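Long-range contacts in malate dehydrogenase (Aeropyrum pernix, PDB 2D4A), which catalyses the reversible oxidation of (S)-malate to oxaloacetate with either NAD or NADP as cofactor, and can also oxidise tartrate: residues R31-Q37 with G58-Y62; S68-T74 with A110-T116; L89-N94 with T301-L306; D145-A150 with V164-V168; G170-K175 with E290-V295. One frame throughout, in Å; residues are numbered along the deposited sequence.

Contact 1: R31-Q37 with G58-Y62; sequences RTPGKPQ and GSNSY
A CA-H...O contact brings the two backbones together: G58 CA lies 3.5 Å from P36 O, with 163° at the hydrogen. A CB on G58 would point straight at the helix and collide with P36 O and Q37 N, so this spot demands glycine. The contact belongs to the beta-alpha-beta unit of the Rossmann fold, in which strand 26-29 leads through the turn R31-G34 into helix 35-50 and back to edge strand 56-59. G34 takes the N-cap position with a positive phi (81/-22), and the helix begins at K35. CA atoms are 4.1 Å apart for Q37 and G58, and 5.5 Å for R31 and N60. S59, extended at -144/159 and paired through its backbone with L28, turns its CB away; its OG accepts from S61 N at 3.0 Å, an ST turn, and also bonds D64. N60 (chi1 m) brings its side chain against the turn, near P33, P36 and Q37, and buries more area than any other residue here. P36 CG packs 3.5 Å from S59 O, while K35 NZ hydrogen-bonds A7 O in the glycine-rich loop. A basic R31 just past the second strand is consistent with use of NADP. Its CB points away from G58-Y62, yet the side chain (chi1 p) bends so that NE is 3.6 Å from Y62 OH.

Contact 2: S68-T74 with A110-T116; sequences SDIVLVT and AIVVITT
Five backbone hydrogen bonds join the strands in parallel register: I111 N to D69 O (2.8 Å), V71 N to I111 O (2.8 Å), V113 N to V71 O (3.1 Å), V73 N to V113 O (2.8 Å) and T115 N to V73 O (2.9 Å). I70, V71, L72 and V73 thus pair with I111, V112, V113 and I114, CA atoms 4.6 to 5.0 Å apart, and the axes run 4.7 Å apart at 17°. These are inner strands of the parallel Rossmann sheet, between strands 2-5 and 137-139, connected by crossover helix 86-106. I70, L72, I111 and V113 share one face, where L72 CD2 meets V113 CB at 4.0 Å and helix 223-237 packs on I70, I111 and V113. V71, V73, V112 and I114 occupy the other, toward helix 86-106; I114 (m, m) sets CD1 3.4 Å from V73 CB. Past the strand ends, T74 OG1 bonds L5 O, and T115 and T116 probably help to bind NADP, T116 lying against N92.

Contact 3: L89-N94 with T301-L306; sequences LEANAN and TLPPQL
An interdomain seam closes here, where the chain's C-terminal tail turns onto the side of helix 86-106, the helix that carries N92 of the probable NADP site. L89-N94 is helical throughout, with A93 N to L89 O at 2.8 Å and N94 N to E90 O at 3.1 Å. Opposite it, T301 (-66/-9) leaves helix 282-300, L302 (-87/164) and P303 (-77/140) are extended, and P303 is the N-cap of the short helix 304-307, whose first turn closes with L306 N to P303 O at 2.8 Å. CA atoms approach to 6.4 Å for E90 and L302 and to 6.6 Å for A93 and L306. The helix is the crossover between strands 70-73 and 111-114 of the Rossmann domain, so the tail covers part of its flank. The interface is apolar. A93 CB is its hub, 3.9 Å from L302 CD2 and 3.6 Å from L306 CD1. L306 (m, t) also touches N94, CD1 to OD1 3.5 Å. L89 (t, p) lies against L302 and sets CD2 4.1 Å from T301 CB, while L302 also meets V125 of helix 119-130. At the exposed margin the carboxylate of E90 comes to P303, OE1 to CG 4.2 Å. N92 belongs to a different side of the helix, where its amide bonds I77 N and N117 O.

Contact 4: D145-A150 with V164-V168; sequences DSARMA and VNAIV
M149 lies over the methyl of A166, CG to CB 3.5 Å, and its SD comes 4.3 Å from V168 CG1 before the side chain (chi1 t) runs on toward helix 196-207. The segment D145-A150 is regular helix, with M149 N to D145 O and A150 N to S146 O both at 2.9 Å; V164-V168 is extended and points the CB atoms of V164, A166 and V168 at it. One helical turn spans two strand residues: S146 and A166 have CA atoms 5.5 Å apart, A150 and V164 5.6 Å. S146 (chi1 t) donates from OG to A166 O at 3.0 Å. A water bridges the helix and the strand, giving protons to S146 OG and V164 O, each at 3.2 Å, and accepting from A166 N at 3.1 Å. A150 CB packs on V164 CG1 at 4.1 Å, and D145 CB on V168 CG2 at 4.0 Å. R148, a probable substrate ligand, points from another side of the helix. Helix 142-157 is thereby fixed on the antiparallel sheet of the C-terminal domain, and D145 lies beside H172, consistent with the aspartate-histidine pair of lactate and malate dehydrogenases.

Contact 5: G170-K175 with E290-V295; sequences GMHGQK and EAVQAV
G170 starts the loop with backbone angles of 108/-108 that call for glycine, and its CA rests 3.4 Å from A291 CB; the CA atoms of G170 and A291, the nearest pair, are 4.8 Å apart. M171 (-154/168, chi1 p) points at helix 282-300 and has the largest covered area of the loop residues: CB to V295 CG2 at 3.4 Å, CG to A291 CB at 3.9 Å and SD to A294 CB at 4.1 Å. H172 turns its CB away from the helix at the centre of an inverse gamma turn; its N bonds D120 OD1, and ND1 makes a weak bond to N117 OD1. After G173, Q174 brings NE2 4.2 Å from A294 CB while also touching R85, a probable substrate ligand. K175 turns its CB to the helix (O 3.7 Å from A291 CB, CB 4.4 Å from A294 CB), while the end of its side chain leads away. Small A291 and A294, three residues apart on the helix, let the loop come this near. E290 makes a salt bridge with R286. The Gly-X-His-Gly sequence is the catalytic loop of the lactate/malate dehydrogenase superfamily, with H172, the probable proton acceptor, facing away from the helix.

How the contacts relate
Contact 1 closes before contact 2 opens, and both lie on one parallel sheet, centres 17 Å apart: contact 1 at its edge strand 56-59, contact 2 on its inner strands 70-73 and 111-114. Contact 3 alternates with contact 2 along the chain, its segments enclosing contacts 4 and 5; it joins the helix between those inner strands to the chain's end, and T116 CG2 meets N92 CG at 3.5 Å. Contacts 4 and 5 share the C-terminal domain, centres 17 Å apart, and touch where D145 OD2 is 3.1 Å from H172 CD2. Nearest atoms of contacts 2 and 5 are about 6 Å apart, so the probable cofactor-binding threonines approach the catalytic loop across the domain boundary.

Contact 1: R31-Q37 with G58-Y62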
# COMPACT_ATOMS: atom_id res chain seq x y z
N ARG B 31 -5.75 26.38 16.86
CA ARG B 31 -6.14 27.73 17.25
C ARG B 31 -5.70 28.82 16.28
O ARG B 31 -6.47 29.71 15.95
CB ARG B 31 -5.60 28.01 18.66
CG ARG B 31 -4.13 27.61 18.86
CD ARG B 31 -3.90 26.83 20.17
NE ARG B 31 -4.29 25.42 20.10
CZ ARG B 31 -3.69 24.51 19.33
NH1 ARG B 31 -2.67 24.86 18.56
NH2 ARG B 31 -4.11 23.26 19.34
N THR B 32 -4.45 28.75 15.84
CA THR B 32 -3.92 29.76 14.92
C THR B 32 -4.72 29.81 13.63
O THR B 32 -4.89 28.80 12.95
CB THR B 32 -2.45 29.46 14.59
OG1 THR B 32 -1.68 29.43 15.80
CG2 THR B 32 -1.89 30.52 13.67
N PRO B 33 -5.33 31.03 13.39
CA PRO B 33 -6.10 31.22 12.16
C PRO B 33 -5.29 31.10 10.86
O PRO B 33 -4.19 31.63 10.76
CB PRO B 33 -6.73 32.60 12.35
CG PRO B 33 -5.73 33.31 13.18
CD PRO B 33 -5.30 32.27 14.18
N GLY B 34 -5.85 30.37 9.90
CA GLY B 34 -5.20 30.18 8.61
C GLY B 34 -4.14 29.09 8.57
O GLY B 34 -3.83 28.58 7.50
N LYS B 35 -3.58 28.74 9.73
CA LYS B 35 -2.53 27.72 9.83
C LYS B 35 -3.03 26.35 9.37
O LYS B 35 -2.46 25.75 8.47
CB LYS B 35 -2.03 27.64 11.28
CG LYS B 35 -0.58 27.20 11.45
CD LYS B 35 -0.30 25.82 10.89
CE LYS B 35 1.18 25.45 11.00
NZ LYS B 35 1.59 25.21 12.40
N PRO B 36 -4.11 25.84 9.99
CA PRO B 36 -4.63 24.53 9.60
C PRO B 36 -5.20 24.46 8.17
O PRO B 36 -5.08 23.44 7.50
CB PRO B 36 -5.67 24.23 10.69
CG PRO B 36 -6.14 25.58 11.09
CD PRO B 36 -4.88 26.40 11.11
N GLN B 37 -5.81 25.55 7.71
CA GLN B 37 -6.36 25.58 6.36
C GLN B 37 -5.20 25.62 5.35
O GLN B 37 -5.23 24.96 4.32
CB GLN B 37 -7.29 26.80 6.21
CG GLN B 37 -8.52 26.77 7.15
CD GLN B 37 -8.39 27.67 8.38
OE1 GLN B 37 -7.31 27.85 8.93
NE2 GLN B 37 -9.51 28.21 8.83
N GLY B 58 -9.04 21.85 7.16
CA GLY B 58 -8.39 22.52 8.27
C GLY B 58 -9.39 23.51 8.82
O GLY B 58 -10.04 24.21 8.04
N SER B 59 -9.52 23.59 10.14
CA SER B 59 -10.46 24.51 10.73
C SER B 59 -9.99 25.14 12.04
O SER B 59 -9.10 24.61 12.71
CB SER B 59 -11.79 23.79 10.95
OG SER B 59 -12.75 24.67 11.48
N ASN B 60 -10.58 26.28 12.40
CA ASN B 60 -10.23 26.94 13.66
C ASN B 60 -11.39 26.78 14.61
O ASN B 60 -11.37 27.28 15.73
CB ASN B 60 -9.98 28.42 13.45
CG ASN B 60 -8.75 28.70 12.66
OD1 ASN B 60 -7.68 28.17 12.96
ND2 ASN B 60 -8.88 29.53 11.64
N SER B 61 -12.41 26.08 14.14
CA SER B 61 -13.61 25.87 14.91
C SER B 61 -13.72 24.47 15.50
O SER B 61 -14.05 23.52 14.79
CB SER B 61 -14.80 26.17 14.02
OG SER B 61 -16.00 25.90 14.71
N TYR B 62 -13.44 24.33 16.79
CA TYR B 62 -13.50 23.03 17.46
C TYR B 62 -14.83 22.31 17.36
O TYR B 62 -14.93 21.13 17.71
CB TYR B 62 -13.14 23.17 18.94
CG TYR B 62 -11.69 23.48 19.17
CD1 TYR B 62 -10.73 22.48 19.21
CD2 TYR B 62 -11.27 24.79 19.32
CE1 TYR B 62 -9.38 22.77 19.38
CE2 TYR B 62 -9.93 25.10 19.49
CZ TYR B 62 -9.00 24.10 19.52
OH TYR B 62 -7.68 24.43 19.68

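Contact 2: S68-T74 with A110-T116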
# COMPACT_ATOMS: atom_id res chain seq x y z
N SER B 68 -16.68 12.45 14.85
CA SER B 68 -15.39 11.78 14.70
C SER B 68 -15.31 10.53 15.56
O SER B 68 -15.63 10.55 16.75
CB SER B 68 -14.22 12.69 15.12
OG SER B 68 -14.19 13.89 14.39
N ASP B 69 -14.85 9.45 14.95
CA ASP B 69 -14.69 8.20 15.64
C ASP B 69 -13.42 8.27 16.49
O ASP B 69 -13.37 7.81 17.62
CB ASP B 69 -14.58 7.06 14.62
CG ASP B 69 -15.80 6.96 13.74
OD1 ASP B 69 -15.99 7.86 12.87
OD2 ASP B 69 -16.58 6.00 13.92
N ILE B 70 -12.40 8.89 15.91
CA ILE B 70 -11.11 9.03 16.55
C ILE B 70 -10.62 10.47 16.56
O ILE B 70 -10.68 11.16 15.54
CB ILE B 70 -10.06 8.18 15.83
CG1 ILE B 70 -10.59 6.74 15.70
CG2 ILE B 70 -8.72 8.26 16.56
CD1 ILE B 70 -9.78 5.85 14.79
N VAL B 71 -10.14 10.90 17.72
CA VAL B 71 -9.60 12.24 17.91
C VAL B 71 -8.16 12.07 18.36
O VAL B 71 -7.90 11.57 19.45
CB VAL B 71 -10.37 13.02 18.99
CG1 VAL B 71 -9.64 14.32 19.29
CG2 VAL B 71 -11.79 13.31 18.52
N LEU B 72 -7.22 12.48 17.51
CA LEU B 72 -5.80 12.36 17.83
C LEU B 72 -5.28 13.67 18.44
O LEU B 72 -5.28 14.71 17.78
CB LEU B 72 -5.00 12.01 16.57
CG LEU B 72 -5.41 10.75 15.79
CD1 LEU B 72 -4.48 10.58 14.60
CD2 LEU B 72 -5.35 9.52 16.67
N VAL B 73 -4.85 13.61 19.70
CA VAL B 73 -4.34 14.78 20.41
C VAL B 73 -2.81 14.82 20.35
O VAL B 73 -2.11 13.92 20.83
CB VAL B 73 -4.82 14.77 21.87
CG1 VAL B 73 -4.23 15.94 22.64
CG2 VAL B 73 -6.35 14.84 21.90
N THR B 74 -2.31 15.91 19.76
CA THR B 74 -0.88 16.15 19.55
C THR B 74 -0.58 17.62 19.81
O THR B 74 0.55 18.08 19.63
CB THR B 74 -0.53 15.85 18.11
OG1 THR B 74 -1.16 16.82 17.27
CG2 THR B 74 -1.05 14.47 17.69
N ALA B 110 -16.26 9.58 20.82
CA ALA B 110 -14.97 9.36 20.16
C ALA B 110 -13.88 8.70 21.01
O ALA B 110 -13.95 8.71 22.23
CB ALA B 110 -14.45 10.68 19.62
N ILE B 111 -12.91 8.06 20.35
CA ILE B 111 -11.73 7.47 21.02
C ILE B 111 -10.59 8.51 20.88
O ILE B 111 -10.45 9.13 19.84
CB ILE B 111 -11.27 6.15 20.43
CG1 ILE B 111 -12.38 5.08 20.40
CG2 ILE B 111 -10.11 5.55 21.27
CD1 ILE B 111 -12.01 3.78 19.72
N VAL B 112 -10.01 8.95 22.13
CA VAL B 112 -8.93 9.91 22.05
C VAL B 112 -7.58 9.27 22.28
O VAL B 112 -7.44 8.32 23.05
CB VAL B 112 -9.13 11.10 23.02
CG1 VAL B 112 -10.42 11.75 22.67
CG2 VAL B 112 -9.16 10.67 24.47
N VAL B 113 -6.59 9.74 21.51
CA VAL B 113 -5.23 9.14 21.67
C VAL B 113 -4.28 10.32 21.90
O VAL B 113 -4.31 11.26 21.09
CB VAL B 113 -4.81 8.30 20.47
CG1 VAL B 113 -3.41 7.69 20.65
CG2 VAL B 113 -5.77 7.14 20.18
N ILE B 114 -3.58 10.36 22.94
CA ILE B 114 -2.68 11.49 23.21
C ILE B 114 -1.23 11.13 22.88
O ILE B 114 -0.83 9.99 23.08
CB ILE B 114 -2.72 11.88 24.70
CG1 ILE B 114 -4.16 11.78 25.24
CG2 ILE B 114 -2.14 13.27 24.90
CD1 ILE B 114 -5.12 12.75 24.60
N THR B 115 -0.47 12.10 22.37
CA THR B 115 0.95 11.89 22.08
C THR B 115 1.75 12.83 22.99
O THR B 115 2.89 12.55 23.34
CB THR B 115 1.38 12.22 20.61
OG1 THR B 115 1.10 13.59 20.34
CG2 THR B 115 0.66 11.34 19.61
N THR B 116 1.12 13.94 23.37
CA THR B 116 1.73 14.94 24.22
C THR B 116 2.47 14.36 25.42
O THR B 116 1.97 13.46 26.09
CB THR B 116 0.68 15.95 24.73
OG1 THR B 116 -0.21 16.30 23.67
CG2 THR B 116 1.37 17.22 25.23

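Contact 3: L89-N94 with T301-L306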
# COMPACT_ATOMS: atom_id res chain seq x y z
N LEU B 89 5.54 19.89 31.63
CA LEU B 89 4.43 19.28 32.33
C LEU B 89 3.20 20.16 32.59
O LEU B 89 2.10 19.88 32.13
CB LEU B 89 4.95 18.74 33.66
CG LEU B 89 4.04 17.95 34.61
CD1 LEU B 89 3.59 16.66 33.95
CD2 LEU B 89 4.81 17.64 35.90
N GLU B 90 3.42 21.33 33.21
CA GLU B 90 2.37 22.23 33.68
C GLU B 90 1.78 22.91 32.45
O GLU B 90 0.57 23.10 32.36
CB GLU B 90 2.97 23.26 34.63
CG GLU B 90 1.95 24.16 35.31
CD GLU B 90 2.52 24.86 36.53
OE1 GLU B 90 3.01 24.14 37.43
OE2 GLU B 90 2.49 26.11 36.57
N ALA B 91 2.65 23.25 31.50
CA ALA B 91 2.23 23.89 30.26
C ALA B 91 1.28 22.96 29.50
O ALA B 91 0.14 23.33 29.22
CB ALA B 91 3.46 24.22 29.41
N ASN B 92 1.75 21.75 29.17
CA ASN B 92 0.96 20.77 28.43
C ASN B 92 -0.29 20.30 29.19
O ASN B 92 -1.32 19.96 28.57
CB ASN B 92 1.84 19.58 28.01
CG ASN B 92 2.84 19.96 26.91
OD1 ASN B 92 2.56 20.80 26.06
ND2 ASN B 92 4.00 19.32 26.92
N ALA B 93 -0.21 20.30 30.52
CA ALA B 93 -1.33 19.92 31.37
C ALA B 93 -2.45 20.93 31.13
O ALA B 93 -3.62 20.56 31.02
CB ALA B 93 -0.92 19.93 32.83
N ASN B 94 -2.09 22.21 31.04
CA ASN B 94 -3.10 23.23 30.80
C ASN B 94 -3.72 23.04 29.44
O ASN B 94 -4.93 23.19 29.27
CB ASN B 94 -2.48 24.62 30.90
CG ASN B 94 -2.16 24.99 32.33
OD1 ASN B 94 -3.06 25.22 33.14
ND2 ASN B 94 -0.87 25.04 32.66
N THR B 301 3.00 16.48 41.16
CA THR B 301 3.69 17.72 40.86
C THR B 301 2.82 18.73 40.13
O THR B 301 3.26 19.85 39.87
CB THR B 301 4.95 17.46 40.03
OG1 THR B 301 5.80 16.54 40.73
CG2 THR B 301 5.71 18.74 39.78
N LEU B 302 1.55 18.36 39.65
CA LEU B 302 0.59 19.26 39.01
C LEU B 302 -0.31 19.98 40.01
O LEU B 302 -0.43 19.60 41.18
CB LEU B 302 -0.29 18.47 38.03
CG LEU B 302 0.05 18.44 36.53
CD1 LEU B 302 1.45 17.94 36.26
CD2 LEU B 302 -0.88 17.49 35.88
N PRO B 303 -0.95 21.01 39.54
CA PRO B 303 -1.83 21.79 40.41
C PRO B 303 -3.15 21.01 40.60
O PRO B 303 -3.66 20.42 39.65
CB PRO B 303 -2.02 23.10 39.64
CG PRO B 303 -0.87 23.11 38.63
CD PRO B 303 -0.81 21.67 38.23
N PRO B 304 -3.71 21.01 41.82
CA PRO B 304 -4.96 20.29 42.07
C PRO B 304 -6.04 20.59 41.03
O PRO B 304 -6.90 19.76 40.76
CB PRO B 304 -5.36 20.76 43.47
CG PRO B 304 -4.03 21.01 44.12
CD PRO B 304 -3.29 21.75 43.03
N GLN B 305 -5.96 21.78 40.45
CA GLN B 305 -6.90 22.22 39.43
C GLN B 305 -6.83 21.31 38.21
O GLN B 305 -7.86 20.91 37.67
CB GLN B 305 -6.56 23.64 38.99
CG GLN B 305 -6.31 24.61 40.12
CD GLN B 305 -5.39 25.74 39.70
OE1 GLN B 305 -5.64 26.42 38.70
NE2 GLN B 305 -4.32 25.94 40.46
N LEU B 306 -5.61 20.99 37.79
CA LEU B 306 -5.41 20.17 36.61
C LEU B 306 -5.46 18.66 36.84
O LEU B 306 -5.54 17.90 35.88
CB LEU B 306 -4.08 20.56 35.95
CG LEU B 306 -3.96 22.05 35.58
CD1 LEU B 306 -2.59 22.33 35.00
CD2 LEU B 306 -5.06 22.43 34.60

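Contact 4: D145-A150 with V164-V168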
# COMPACT_ATOMS: atom_id res chain seq x y z
N ASP B 145 8.42 2.79 22.17
CA ASP B 145 9.53 2.28 22.99
C ASP B 145 9.96 0.92 22.44
O ASP B 145 11.15 0.62 22.31
CB ASP B 145 9.13 2.09 24.46
CG ASP B 145 8.78 3.40 25.15
OD1 ASP B 145 9.56 4.38 25.02
OD2 ASP B 145 7.74 3.43 25.84
N SER B 146 8.96 0.11 22.11
CA SER B 146 9.17 -1.23 21.58
C SER B 146 9.89 -1.21 20.22
O SER B 146 10.77 -2.03 19.97
CB SER B 146 7.81 -1.92 21.47
OG SER B 146 7.92 -3.24 20.99
N ALA B 147 9.53 -0.26 19.36
CA ALA B 147 10.15 -0.15 18.04
C ALA B 147 11.59 0.34 18.15
O ALA B 147 12.46 -0.12 17.40
CB ALA B 147 9.33 0.80 17.16
N ARG B 148 11.84 1.27 19.07
CA ARG B 148 13.19 1.80 19.28
C ARG B 148 14.09 0.70 19.87
O ARG B 148 15.25 0.55 19.48
CB ARG B 148 13.16 3.03 20.21
CG ARG B 148 12.71 4.33 19.54
CD ARG B 148 12.52 5.42 20.57
NE ARG B 148 12.25 6.75 20.00
CZ ARG B 148 11.78 7.78 20.70
NH1 ARG B 148 11.52 7.64 21.98
NH2 ARG B 148 11.57 8.95 20.12
N MET B 149 13.54 -0.05 20.81
CA MET B 149 14.27 -1.14 21.43
C MET B 149 14.63 -2.12 20.33
O MET B 149 15.78 -2.53 20.20
CB MET B 149 13.38 -1.83 22.46
CG MET B 149 13.96 -3.08 23.05
SD MET B 149 14.32 -2.86 24.80
CE MET B 149 15.86 -1.95 24.69
N ALA B 150 13.63 -2.46 19.52
CA ALA B 150 13.80 -3.39 18.41
C ALA B 150 14.84 -2.90 17.40
O ALA B 150 15.63 -3.68 16.87
CB ALA B 150 12.46 -3.59 17.71
N VAL B 164 12.45 -8.86 15.43
CA VAL B 164 12.69 -8.68 16.85
C VAL B 164 11.39 -8.43 17.57
O VAL B 164 10.58 -7.61 17.15
CB VAL B 164 13.62 -7.51 17.10
CG1 VAL B 164 13.85 -7.37 18.60
CG2 VAL B 164 14.92 -7.74 16.35
N ASN B 165 11.19 -9.14 18.67
CA ASN B 165 9.99 -9.02 19.48
C ASN B 165 10.44 -8.45 20.83
O ASN B 165 10.98 -9.17 21.66
CB ASN B 165 9.38 -10.41 19.63
CG ASN B 165 8.17 -10.44 20.53
OD1 ASN B 165 7.96 -11.40 21.27
ND2 ASN B 165 7.35 -9.38 20.47
N ALA B 166 10.23 -7.15 21.05
CA ALA B 166 10.64 -6.53 22.31
C ALA B 166 9.50 -6.16 23.25
O ALA B 166 8.60 -5.41 22.88
CB ALA B 166 11.48 -5.29 22.02
N ILE B 167 9.55 -6.67 24.47
CA ILE B 167 8.52 -6.39 25.45
C ILE B 167 8.98 -5.30 26.43
O ILE B 167 10.05 -5.38 27.02
CB ILE B 167 8.15 -7.71 26.21
CG1 ILE B 167 7.44 -8.67 25.25
CG2 ILE B 167 7.28 -7.41 27.43
CD1 ILE B 167 6.16 -8.12 24.64
N VAL B 168 8.17 -4.26 26.59
CA VAL B 168 8.49 -3.16 27.49
C VAL B 168 7.30 -2.86 28.40
O VAL B 168 6.17 -3.24 28.10
CB VAL B 168 8.91 -1.88 26.71
CG1 VAL B 168 10.23 -2.10 26.01
CG2 VAL B 168 7.83 -1.52 25.68
O HOH W 1 8.98 -5.34 18.82

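Contact 5: G170-K175 with E290-V295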
# COMPACT_ATOMS: atom_id res chain seq x y z
N GLY B 170 6.02 -0.18 32.18
CA GLY B 170 6.33 0.93 33.06
C GLY B 170 5.63 2.22 32.74
O GLY B 170 4.43 2.37 32.98
N MET B 171 6.40 3.17 32.23
CA MET B 171 5.88 4.47 31.85
C MET B 171 6.80 5.01 30.78
O MET B 171 7.88 4.46 30.56
CB MET B 171 5.80 5.39 33.08
CG MET B 171 7.03 5.43 33.99
SD MET B 171 8.15 6.79 33.58
CE MET B 171 9.27 5.94 32.61
N HIS B 172 6.38 6.07 30.12
CA HIS B 172 7.16 6.65 29.04
C HIS B 172 8.21 7.65 29.49
O HIS B 172 8.04 8.86 29.37
CB HIS B 172 6.22 7.32 28.04
CG HIS B 172 6.77 7.40 26.65
ND1 HIS B 172 6.69 8.53 25.88
CD2 HIS B 172 7.41 6.47 25.90
CE1 HIS B 172 7.26 8.30 24.71
NE2 HIS B 172 7.70 7.06 24.70
N GLY B 173 9.32 7.13 30.01
CA GLY B 173 10.39 8.00 30.47
C GLY B 173 11.52 7.21 31.10
O GLY B 173 11.70 6.04 30.80
N GLN B 174 12.25 7.87 31.99
CA GLN B 174 13.38 7.27 32.69
C GLN B 174 13.12 5.85 33.24
O GLN B 174 13.96 4.97 33.08
CB GLN B 174 13.82 8.20 33.83
CG GLN B 174 12.67 8.98 34.49
CD GLN B 174 12.97 9.49 35.91
OE1 GLN B 174 13.95 10.21 36.14
NE2 GLN B 174 12.12 9.12 36.86
N LYS B 175 11.97 5.63 33.87
CA LYS B 175 11.68 4.32 34.43
C LYS B 175 10.98 3.29 33.51
O LYS B 175 10.33 2.35 33.98
CB LYS B 175 10.89 4.48 35.74
CG LYS B 175 11.78 4.76 36.95
CD LYS B 175 12.66 5.99 36.74
CE LYS B 175 13.59 6.24 37.92
NZ LYS B 175 14.37 7.50 37.76
N GLU B 290 8.35 0.75 40.62
CA GLU B 290 9.11 1.99 40.56
C GLU B 290 8.58 2.88 39.45
O GLU B 290 8.51 4.10 39.59
CB GLU B 290 10.60 1.68 40.36
CG GLU B 290 11.30 1.34 41.67
CD GLU B 290 12.68 0.76 41.49
OE1 GLU B 290 13.38 1.18 40.55
OE2 GLU B 290 13.06 -0.11 42.29
N ALA B 291 8.18 2.26 38.34
CA ALA B 291 7.63 3.02 37.22
C ALA B 291 6.35 3.73 37.67
O ALA B 291 6.12 4.87 37.31
CB ALA B 291 7.32 2.08 36.06
N VAL B 292 5.54 3.03 38.46
CA VAL B 292 4.28 3.60 38.95
C VAL B 292 4.52 4.79 39.87
O VAL B 292 3.68 5.68 39.96
CB VAL B 292 3.45 2.57 39.74
CG1 VAL B 292 2.18 3.21 40.25
CG2 VAL B 292 3.13 1.37 38.86
N GLN B 293 5.65 4.78 40.57
CA GLN B 293 6.00 5.86 41.49
C GLN B 293 6.44 7.11 40.76
O GLN B 293 6.27 8.22 41.26
CB GLN B 293 7.10 5.40 42.44
CG GLN B 293 6.57 4.71 43.67
CD GLN B 293 5.67 5.63 44.49
OE1 GLN B 293 4.83 5.16 45.25
NE2 GLN B 293 5.86 6.94 44.34
N ALA B 294 7.02 6.92 39.58
CA ALA B 294 7.49 8.03 38.78
C ALA B 294 6.28 8.81 38.25
O ALA B 294 6.28 10.04 38.24
CB ALA B 294 8.34 7.53 37.63
N VAL B 295 5.26 8.08 37.82
CA VAL B 295 4.06 8.72 37.30
C VAL B 295 3.30 9.40 38.44
O VAL B 295 2.78 10.50 38.29
CB VAL B 295 3.14 7.69 36.58
CG1 VAL B 295 1.92 8.39 35.97
CG2 VAL B 295 3.92 6.97 35.49